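Local coordinates for PF04016 domain protein (Desulfitobacterium hafniense, PDB 3L5O) that is of unknown function but probably binds an adenosyl-containing ligand and may take part in heavy-metal chelation, at residues A[28-39]-A[75-86]; A[47-58]-A[95-103]. All blocks are in the same frame, centred on the assembly; numbering follows the deposited sequence. Where two conformers were deposited one is given.

How the contacts relate
Contact 2 packs the hairpin 47-58 on the helix segment 95-103, and contact 1 lies next to it: there the irregular chain 28-39 runs beside the loop 75-78 and the short helix that follows it. Their centres are about 9 Å apart, and their segments alternate along the chain. They join through the backbone and the hairpin end: L36 O is 2.7 Å from S51 OG, D38 N is 2.8 Å from R50 O, and D38 OD2 is 2.9 Å from G52 N. A bound imidazole, probably from the crystallisation liquor, lies about 6 Å from the side chain of S95, at the contact 2 end of the pair.

Contact 1 of 2, residues A[28-39]-A[75-86]; sequences INGIPEDFLVDE and LGLPLRVAAGCV
The carbonyl oxygen of F35 is gripped twice: L79 N donates to F35 O over 2.6 Å, tilted 27° from the carbonyl plane, and a water donates to the same oxygen. That water also donates to P32 O and accepts from R80 N, so it ties the type I turn P32-F35 to the first turn of helix 79-83, with P78 at the N-cap. Further along, the chains pair like a short piece of beta structure, with a single bridge at L36 and P78. V37 N donates to L77 O at 2.9 Å, and V37 O accepts from G76 N at 3.0 Å.

Between these bonds the side chain of V37 points toward 75-86. Its CG2, anti to the carbonyl carbon, touches A82 CB at 3.6 Å and also meets L79 CD1, while CG1 turns to L75 CD2, whose side chain crosses at about a right angle. L79 packs on F35, its CD2 3.6 Å from F35 CB. At the other end, the aliphatic part of R80 crosses I28 at a slant, R80 CG lying 3.6 Å from I28 CG2, and slides past I31 in the opposite direction. A bend at chi3 (60°) then carries the guanidinium past I31 O toward E33. What R80 NH2 meets there is the methylene E33 CG, at 3.2 Å; the carboxylate and guanidinium planes are 14° apart, and the salt bridge is long, E33 OE1 to R80 NH2 being 4.0 Å. I28 CD1 meets V86 CG1, and I31 CD1 meets A83 CB.

The contact thus joins the chain leaving helix 22-29, with I28 still helical, to helix 79-83. Y104 of helix 91-105 meets the F35 ring edge-to-face, A83 and V86 rest on I101 of that helix, and L79 leans on I49 and S51 of strand 46-51, beside the classic bulge where D38 and E39 face R50.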
loop_
_atom_site.group_PDB
_atom_site.type_symbol
_atom_site.label_atom_id
_atom_site.label_comp_id
_atom_site.label_asym_id
_atom_site.label_seq_id
_atom_site.Cartn_x
_atom_site.Cartn_y
_atom_site.Cartn_z
ATOM N N ILE A 28 10.163 -1.039 9.152
ATOM C CA ILE A 28 10.005 -0.684 10.574
ATOM C C ILE A 28 11.277 -0.018 11.093
ATOM O O ILE A 28 11.231 1.000 11.792
ATOM C CB ILE A 28 9.662 -1.952 11.429
ATOM C CG1 ILE A 28 8.281 -2.515 11.055
ATOM C CG2 ILE A 28 9.672 -1.608 12.919
ATOM C CD1 ILE A 28 8.058 -3.948 11.551
ATOM N N ASN A 29 12.423 -0.592 10.743
ATOM C CA ASN A 29 13.693 -0.153 11.322
ATOM C C ASN A 29 14.134 1.187 10.790
ATOM O O ASN A 29 15.023 1.799 11.363
ATOM C CB ASN A 29 14.784 -1.212 11.114
ATOM C CG ASN A 29 14.549 -2.419 11.952
ATOM O OD1 ASN A 29 14.033 -2.280 13.057
ATOM N ND2 ASN A 29 14.933 -3.621 11.461
ATOM N N GLY A 30 13.505 1.645 9.715
ATOM C CA GLY A 30 13.720 2.981 9.198
ATOM C C GLY A 30 12.984 4.096 9.932
ATOM O O GLY A 30 13.239 5.257 9.674
ATOM N N ILE A 31 12.084 3.763 10.852
ATOM C CA ILE A 31 11.316 4.779 11.574
ATOM C C ILE A 31 12.088 5.261 12.823
ATOM O O ILE A 31 12.378 4.476 13.714
ATOM C CB ILE A 31 9.898 4.243 11.975
ATOM C CG1 ILE A 31 9.113 3.745 10.752
ATOM C CG2 ILE A 31 9.057 5.335 12.686
ATOM C CD1 ILE A 31 7.862 2.954 11.106
ATOM N N PRO A 32 12.398 6.555 12.913
ATOM C CA PRO A 32 12.987 7.093 14.141
ATOM C C PRO A 32 11.998 7.035 15.305
ATOM O O PRO A 32 10.779 7.239 15.161
ATOM C CB PRO A 32 13.327 8.538 13.775
ATOM C CG PRO A 32 13.285 8.547 12.223
ATOM C CD PRO A 32 12.213 7.595 11.885
ATOM N N GLU A 33 12.551 6.720 16.467
ATOM C CA GLU A 33 11.789 6.593 17.712
ATOM C C GLU A 33 10.987 7.801 18.145
ATOM O O GLU A 33 9.974 7.658 18.828
ATOM C CB GLU A 33 12.754 6.354 18.841
ATOM C CG GLU A 33 12.918 4.911 19.118
ATOM C CD GLU A 33 13.645 4.760 20.391
ATOM O OE1 GLU A 33 14.849 5.014 20.351
ATOM O OE2 GLU A 33 12.966 4.468 21.395
ATOM N N ASP A 34 11.486 8.980 17.779
ATOM C CA ASP A 34 10.888 10.255 18.165
ATOM C C ASP A 34 9.429 10.377 17.714
ATOM O O ASP A 34 8.649 11.098 18.341
ATOM C CB ASP A 34 11.698 11.409 17.562
ATOM C CG ASP A 34 13.093 11.565 18.197
ATOM O OD1 ASP A 34 13.433 10.840 19.170
ATOM O OD2 ASP A 34 13.925 12.413 17.779
ATOM N N PHE A 35 9.065 9.666 16.644
ATOM C CA PHE A 35 7.712 9.744 16.095
ATOM C C PHE A 35 6.721 8.970 16.944
ATOM O O PHE A 35 6.915 7.764 17.173
ATOM C CB PHE A 35 7.673 9.206 14.664
ATOM C CG PHE A 35 8.346 10.100 13.667
ATOM C CD1 PHE A 35 9.740 10.195 13.626
ATOM C CD2 PHE A 35 7.604 10.867 12.792
ATOM C CE1 PHE A 35 10.373 11.034 12.729
ATOM C CE2 PHE A 35 8.234 11.709 11.892
ATOM C CZ PHE A 35 9.627 11.792 11.869
ATOM N N LEU A 36 5.635 9.640 17.354
ATOM C CA LEU A 36 4.575 9.003 18.153
ATOM C C LEU A 36 3.292 8.860 17.399
ATOM O O LEU A 36 3.084 9.557 16.400
ATOM C CB LEU A 36 4.304 9.818 19.430
ATOM C CG LEU A 36 5.517 10.257 20.240
ATOM C CD1 LEU A 36 5.084 11.150 21.391
ATOM C CD2 LEU A 36 6.277 9.049 20.774
ATOM N N VAL A 37 2.465 7.898 17.833
ATOM C CA VAL A 37 1.080 7.753 17.367
ATOM C C VAL A 37 0.310 8.851 18.078
ATOM O O VAL A 37 0.058 8.748 19.284
ATOM C CB VAL A 37 0.483 6.364 17.764
ATOM C CG1 VAL A 37 -0.963 6.216 17.302
ATOM C CG2 VAL A 37 1.325 5.213 17.202
ATOM N N ASP A 38 0.010 9.942 17.378
ATOM C CA ASP A 38 -0.704 11.076 18.007
ATOM C C ASP A 38 -2.231 11.004 17.856
ATOM O O ASP A 38 -2.975 11.630 18.615
ATOM C CB ASP A 38 -0.158 12.410 17.484
ATOM C CG ASP A 38 1.284 12.610 17.873
ATOM O OD1 ASP A 38 1.599 12.392 19.071
ATOM O OD2 ASP A 38 2.172 12.922 17.061
ATOM N N GLU A 39 -2.669 10.243 16.871
ATOM C CA GLU A 39 -4.088 10.100 16.557
ATOM C C GLU A 39 -4.253 8.813 15.777
ATOM O O GLU A 39 -3.404 8.476 14.966
ATOM C CB GLU A 39 -4.568 11.308 15.739
ATOM C CG GLU A 39 -5.942 11.850 16.120
ATOM C CD GLU A 39 -6.523 12.828 15.084
ATOM O OE1 GLU A 39 -5.748 13.514 14.364
ATOM O OE2 GLU A 39 -7.774 12.900 14.981
ATOM N N LEU A 75 -2.164 4.788 21.197
ATOM C CA LEU A 75 -2.012 6.233 21.375
ATOM C C LEU A 75 -0.908 6.536 22.342
ATOM O O LEU A 75 -0.893 6.012 23.452
ATOM C CB LEU A 75 -3.292 6.879 21.908
ATOM C CG LEU A 75 -4.293 7.340 20.873
ATOM C CD1 LEU A 75 -5.403 8.064 21.618
ATOM C CD2 LEU A 75 -3.617 8.259 19.836
ATOM N N GLY A 76 0.008 7.401 21.928
ATOM C CA GLY A 76 1.143 7.762 22.756
ATOM C C GLY A 76 2.402 6.960 22.504
ATOM O O GLY A 76 3.493 7.424 22.793
ATOM N N LEU A 77 2.276 5.753 21.959
ATOM C CA LEU A 77 3.442 4.897 21.793
ATOM C C LEU A 77 4.253 5.395 20.631
ATOM O O LEU A 77 3.731 6.042 19.737
ATOM C CB LEU A 77 3.025 3.431 21.535
ATOM C CG LEU A 77 2.455 2.689 22.761
ATOM C CD1 LEU A 77 2.149 1.238 22.411
ATOM C CD2 LEU A 77 3.383 2.758 23.910
ATOM N N PRO A 78 5.534 5.072 20.619
ATOM C CA PRO A 78 6.327 5.271 19.411
ATOM C C PRO A 78 5.691 4.637 18.210
ATOM O O PRO A 78 5.215 3.496 18.214
ATOM C CB PRO A 78 7.660 4.588 19.748
ATOM C CG PRO A 78 7.760 4.736 21.205
ATOM C CD PRO A 78 6.351 4.524 21.716
ATOM N N LEU A 79 5.705 5.408 17.140
ATOM C CA LEU A 79 5.256 4.956 15.860
ATOM C C LEU A 79 5.942 3.656 15.449
ATOM O O LEU A 79 5.326 2.769 14.851
ATOM C CB LEU A 79 5.544 6.067 14.848
ATOM C CG LEU A 79 4.672 6.231 13.630
ATOM C CD1 LEU A 79 3.199 6.456 14.030
ATOM C CD2 LEU A 79 5.219 7.398 12.819
ATOM N N ARG A 80 7.217 3.517 15.777
ATOM C CA ARG A 80 7.924 2.300 15.391
ATOM C C ARG A 80 7.446 1.072 16.166
ATOM O O ARG A 80 7.506 -0.045 15.659
ATOM C CB ARG A 80 9.420 2.471 15.552
ATOM C CG ARG A 80 10.167 1.307 14.955
ATOM C CD ARG A 80 11.649 1.506 14.868
ATOM N NE ARG A 80 12.270 1.717 16.164
ATOM C CZ ARG A 80 13.495 2.198 16.312
ATOM N NH1 ARG A 80 14.213 2.540 15.241
ATOM N NH2 ARG A 80 14.008 2.342 17.528
ATOM N N VAL A 81 6.984 1.280 17.396
ATOM C CA VAL A 81 6.429 0.187 18.204
ATOM C C VAL A 81 5.066 -0.250 17.606
ATOM O O VAL A 81 4.839 -1.430 17.360
ATOM C CB VAL A 81 6.329 0.562 19.697
ATOM C CG1 VAL A 81 5.630 -0.531 20.482
ATOM C CG2 VAL A 81 7.722 0.797 20.284
ATOM N N ALA A 82 4.188 0.710 17.371
ATOM C CA ALA A 82 2.925 0.473 16.686
ATOM C C ALA A 82 3.093 -0.185 15.277
ATOM O O ALA A 82 2.271 -0.974 14.885
ATOM C CB ALA A 82 2.161 1.771 16.530
ATOM N N ALA A 83 4.164 0.149 14.554
ATOM C CA ALA A 83 4.450 -0.417 13.240
ATOM C C ALA A 83 4.677 -1.929 13.311
ATOM O O ALA A 83 4.404 -2.610 12.350
ATOM C CB ALA A 83 5.651 0.270 12.589
ATOM N N GLY A 84 5.194 -2.432 14.437
ATOM C CA GLY A 84 5.285 -3.857 14.701
ATOM C C GLY A 84 3.977 -4.619 14.510
ATOM O O GLY A 84 3.976 -5.825 14.244
ATOM N N CYS A 85 2.859 -3.919 14.651
ATOM C CA CYS A 85 1.543 -4.509 14.380
ATOM C C CYS A 85 1.345 -4.961 12.940
ATOM O O CYS A 85 0.497 -5.811 12.700
ATOM C CB CYS A 85 0.412 -3.539 14.741
ATOM S SG CYS A 85 0.260 -3.173 16.481
ATOM N N VAL A 86 2.116 -4.406 12.001
ATOM C CA VAL A 86 2.031 -4.789 10.585
ATOM C C VAL A 86 2.270 -6.288 10.384
ATOM O O VAL A 86 1.765 -6.882 9.432
ATOM C CB VAL A 86 2.998 -3.951 9.681
ATOM C CG1 VAL A 86 4.457 -4.351 9.871
ATOM C CG2 VAL A 86 2.585 -4.040 8.183
HETATM O O HOH W 1 8.880 5.904 16.309
#

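Contact 2 of 2, residues A[47-58]-A[95-103]; sequences SVIRSGNGVGLG and SIGLAAINA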
loop_
_atom_site.group_PDB
_atom_site.type_symbol
_atom_site.label_atom_id
_atom_site.label_comp_id
_atom_site.label_asym_id
_atom_site.label_seq_id
_atom_site.Cartn_x
_atom_site.Cartn_y
_atom_site.Cartn_z
ATOM N N SER A 47 -7.708 1.994 8.207
ATOM C CA SER A 47 -7.174 2.499 9.460
ATOM C C SER A 47 -6.291 3.702 9.120
ATOM O O SER A 47 -5.688 3.744 8.055
ATOM C CB SER A 47 -6.346 1.419 10.153
ATOM O OG SER A 47 -7.185 0.411 10.711
ATOM N N VAL A 48 -6.244 4.688 10.016
ATOM C CA VAL A 48 -5.489 5.922 9.786
ATOM C C VAL A 48 -4.764 6.375 11.077
ATOM O O VAL A 48 -5.322 6.348 12.177
ATOM C CB VAL A 48 -6.380 7.029 9.144
ATOM C CG1 VAL A 48 -7.476 7.474 10.080
ATOM C CG2 VAL A 48 -5.542 8.220 8.692
ATOM N N ILE A 49 -3.497 6.752 10.921
ATOM C CA ILE A 49 -2.679 7.273 12.002
ATOM C C ILE A 49 -2.055 8.604 11.601
ATOM O O ILE A 49 -1.600 8.758 10.494
ATOM C CB ILE A 49 -1.580 6.236 12.365
ATOM C CG1 ILE A 49 -2.245 4.997 12.968
ATOM C CG2 ILE A 49 -0.538 6.823 13.287
ATOM C CD1 ILE A 49 -1.309 4.032 13.639
ATOM N N ARG A 50 -2.064 9.555 12.531
ATOM C CA ARG A 50 -1.268 10.779 12.473
ATOM C C ARG A 50 -0.108 10.697 13.437
ATOM O O ARG A 50 -0.297 10.316 14.579
ATOM C CB ARG A 50 -2.099 11.986 12.893
ATOM C CG ARG A 50 -1.358 13.301 12.695
ATOM C CD ARG A 50 -2.237 14.548 12.846
ATOM N NE ARG A 50 -2.780 14.709 14.206
ATOM C CZ ARG A 50 -2.102 15.108 15.264
ATOM N NH1 ARG A 50 -0.810 15.392 15.180
ATOM N NH2 ARG A 50 -2.719 15.216 16.440
ATOM N N SER A 51 1.085 11.061 12.966
ATOM C CA SER A 51 2.244 11.333 13.816
ATOM C C SER A 51 2.744 12.704 13.391
ATOM O O SER A 51 3.208 12.838 12.259
ATOM C CB SER A 51 3.374 10.308 13.596
ATOM O OG SER A 51 4.518 10.604 14.410
ATOM N N GLY A 52 2.661 13.693 14.296
ATOM C CA GLY A 52 2.857 15.090 13.941
ATOM C C GLY A 52 2.016 15.597 12.775
ATOM O O GLY A 52 0.787 15.557 12.815
ATOM N N ASN A 53 2.694 16.074 11.735
ATOM C CA ASN A 53 2.073 16.522 10.474
ATOM C C ASN A 53 1.842 15.404 9.416
ATOM O O ASN A 53 1.299 15.658 8.331
ATOM C CB ASN A 53 2.962 17.657 9.918
ATOM C CG ASN A 53 2.541 18.150 8.550
ATOM O OD1 ASN A 53 1.407 18.589 8.350
ATOM N ND2 ASN A 53 3.482 18.124 7.603
ATOM N N GLY A 54 2.221 14.169 9.727
ATOM C CA GLY A 54 2.181 13.087 8.762
ATOM C C GLY A 54 1.023 12.144 9.015
ATOM O O GLY A 54 0.735 11.774 10.160
ATOM N N VAL A 55 0.367 11.730 7.942
ATOM C CA VAL A 55 -0.766 10.823 8.027
ATOM C C VAL A 55 -0.552 9.605 7.112
ATOM O O VAL A 55 -0.308 9.756 5.915
ATOM C CB VAL A 55 -2.086 11.546 7.637
ATOM C CG1 VAL A 55 -3.251 10.540 7.540
ATOM C CG2 VAL A 55 -2.386 12.632 8.632
ATOM N N GLY A 56 -0.656 8.415 7.700
ATOM C CA GLY A 56 -0.613 7.168 6.967
ATOM C C GLY A 56 -1.901 6.373 7.055
ATOM O O GLY A 56 -2.705 6.517 8.014
ATOM N N LEU A 57 -2.091 5.544 6.028
ATOM C CA LEU A 57 -3.308 4.758 5.805
ATOM C C LEU A 57 -2.954 3.277 5.619
ATOM O O LEU A 57 -1.851 2.935 5.125
ATOM C CB LEU A 57 -4.030 5.228 4.542
ATOM C CG LEU A 57 -4.622 6.626 4.499
ATOM C CD1 LEU A 57 -4.811 7.067 3.058
ATOM C CD2 LEU A 57 -5.953 6.663 5.252
ATOM N N GLY A 58 -3.849 2.412 6.086
ATOM C CA GLY A 58 -3.786 0.991 5.773
ATOM C C GLY A 58 -5.183 0.438 5.488
ATOM O O GLY A 58 -6.136 0.915 6.103
ATOM N N SER A 95 -3.369 -3.763 9.571
ATOM C CA SER A 95 -3.721 -2.540 8.843
ATOM C C SER A 95 -3.301 -1.302 9.634
ATOM O O SER A 95 -2.818 -0.355 9.069
ATOM C CB SER A 95 -5.219 -2.501 8.470
ATOM O OG SER A 95 -6.041 -2.101 9.560
ATOM N N ILE A 96 -3.451 -1.345 10.952
ATOM C CA ILE A 96 -2.971 -0.285 11.873
ATOM C C ILE A 96 -1.451 -0.121 11.836
ATOM O O ILE A 96 -0.940 0.999 11.803
ATOM C CB ILE A 96 -3.467 -0.621 13.296
ATOM C CG1 ILE A 96 -5.002 -0.499 13.322
ATOM C CG2 ILE A 96 -2.845 0.259 14.345
ATOM C CD1 ILE A 96 -5.655 -0.992 14.613
ATOM N N GLY A 97 -0.741 -1.245 11.850
ATOM C CA GLY A 97 0.694 -1.287 11.662
ATOM C C GLY A 97 1.138 -0.636 10.379
ATOM O O GLY A 97 2.110 0.082 10.392
ATOM N N LEU A 98 0.454 -0.901 9.263
ATOM C CA LEU A 98 0.799 -0.229 8.012
ATOM C C LEU A 98 0.452 1.270 8.042
ATOM O O LEU A 98 1.200 2.074 7.516
ATOM C CB LEU A 98 0.133 -0.918 6.808
ATOM C CG LEU A 98 0.451 -0.352 5.412
ATOM C CD1 LEU A 98 1.957 -0.318 5.108
ATOM C CD2 LEU A 98 -0.281 -1.185 4.369
ATOM N N ALA A 99 -0.670 1.646 8.640
ATOM C CA ALA A 99 -0.958 3.063 8.864
ATOM C C ALA A 99 0.187 3.793 9.631
ATOM O O ALA A 99 0.616 4.877 9.233
ATOM C CB ALA A 99 -2.324 3.230 9.562
ATOM N N ALA A 100 0.743 3.149 10.656
ATOM C CA ALA A 100 1.844 3.692 11.421
ATOM C C ALA A 100 3.107 3.818 10.560
ATOM O O ALA A 100 3.768 4.851 10.571
ATOM C CB ALA A 100 2.137 2.804 12.641
ATOM N N ILE A 101 3.429 2.786 9.793
ATOM C CA ILE A 101 4.544 2.891 8.840
ATOM C C ILE A 101 4.378 4.106 7.925
ATOM O O ILE A 101 5.323 4.879 7.712
ATOM C CB ILE A 101 4.667 1.592 8.021
ATOM C CG1 ILE A 101 5.213 0.482 8.910
ATOM C CG2 ILE A 101 5.555 1.790 6.784
ATOM C CD1 ILE A 101 5.068 -0.895 8.315
ATOM N N ASN A 102 3.162 4.295 7.417
ATOM C CA ASN A 102 2.930 5.320 6.394
ATOM C C ASN A 102 2.864 6.717 7.003
ATOM O O ASN A 102 3.056 7.711 6.296
ATOM C CB ASN A 102 1.676 4.998 5.576
ATOM C CG ASN A 102 1.883 3.812 4.637
ATOM O OD1 ASN A 102 2.985 3.553 4.166
ATOM N ND2 ASN A 102 0.826 3.092 4.379
ATOM N N ALA A 103 2.621 6.796 8.312
ATOM C CA ALA A 103 2.653 8.078 9.034
ATOM C C ALA A 103 4.069 8.632 9.051
ATOM O O ALA A 103 4.239 9.810 8.966
ATOM C CB ALA A 103 2.139 7.919 10.432
HETATM O O HOH W 2 5.217 11.804 10.562
#
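S47 opens the hairpin with its hydroxyl turned to the helix: S47 OG donates to S95 OG at 3.0 Å and lies over I96 CG1. S95 OG, modelled in two conformers, also lies within bonding reach of N60 OD1 and V92 O. Two residues on, I49 wedges into the helix surface, its CD1 3.8 Å from A100 CB and its CG1 equally close to A99 CB; with chi1 at -67°, CG2 points instead toward A103 CB. At the type II' turn S51-G54, a water donates to both S51 O and A103 O, joining the hairpin end to the helix backbone.

The returning strand comes closer still, 5.4 Å between the axes of 54-58 and 95-103, because G54, G56 and G58 present bare backbone to the helix. G56 CA makes a CA-H...O contact with A99 O at 3.4 Å. Beside it, N102 ND2 donates to L57 O at 2.8 Å, the oxygen lying in the amide plane; the same nitrogen also bonds G221 O.

The helix 91-105 thus covers one side of the three-stranded antiparallel sheet, while V48 and L57 pack against helix 244-251 and A103 touches L79 of helix 79-83.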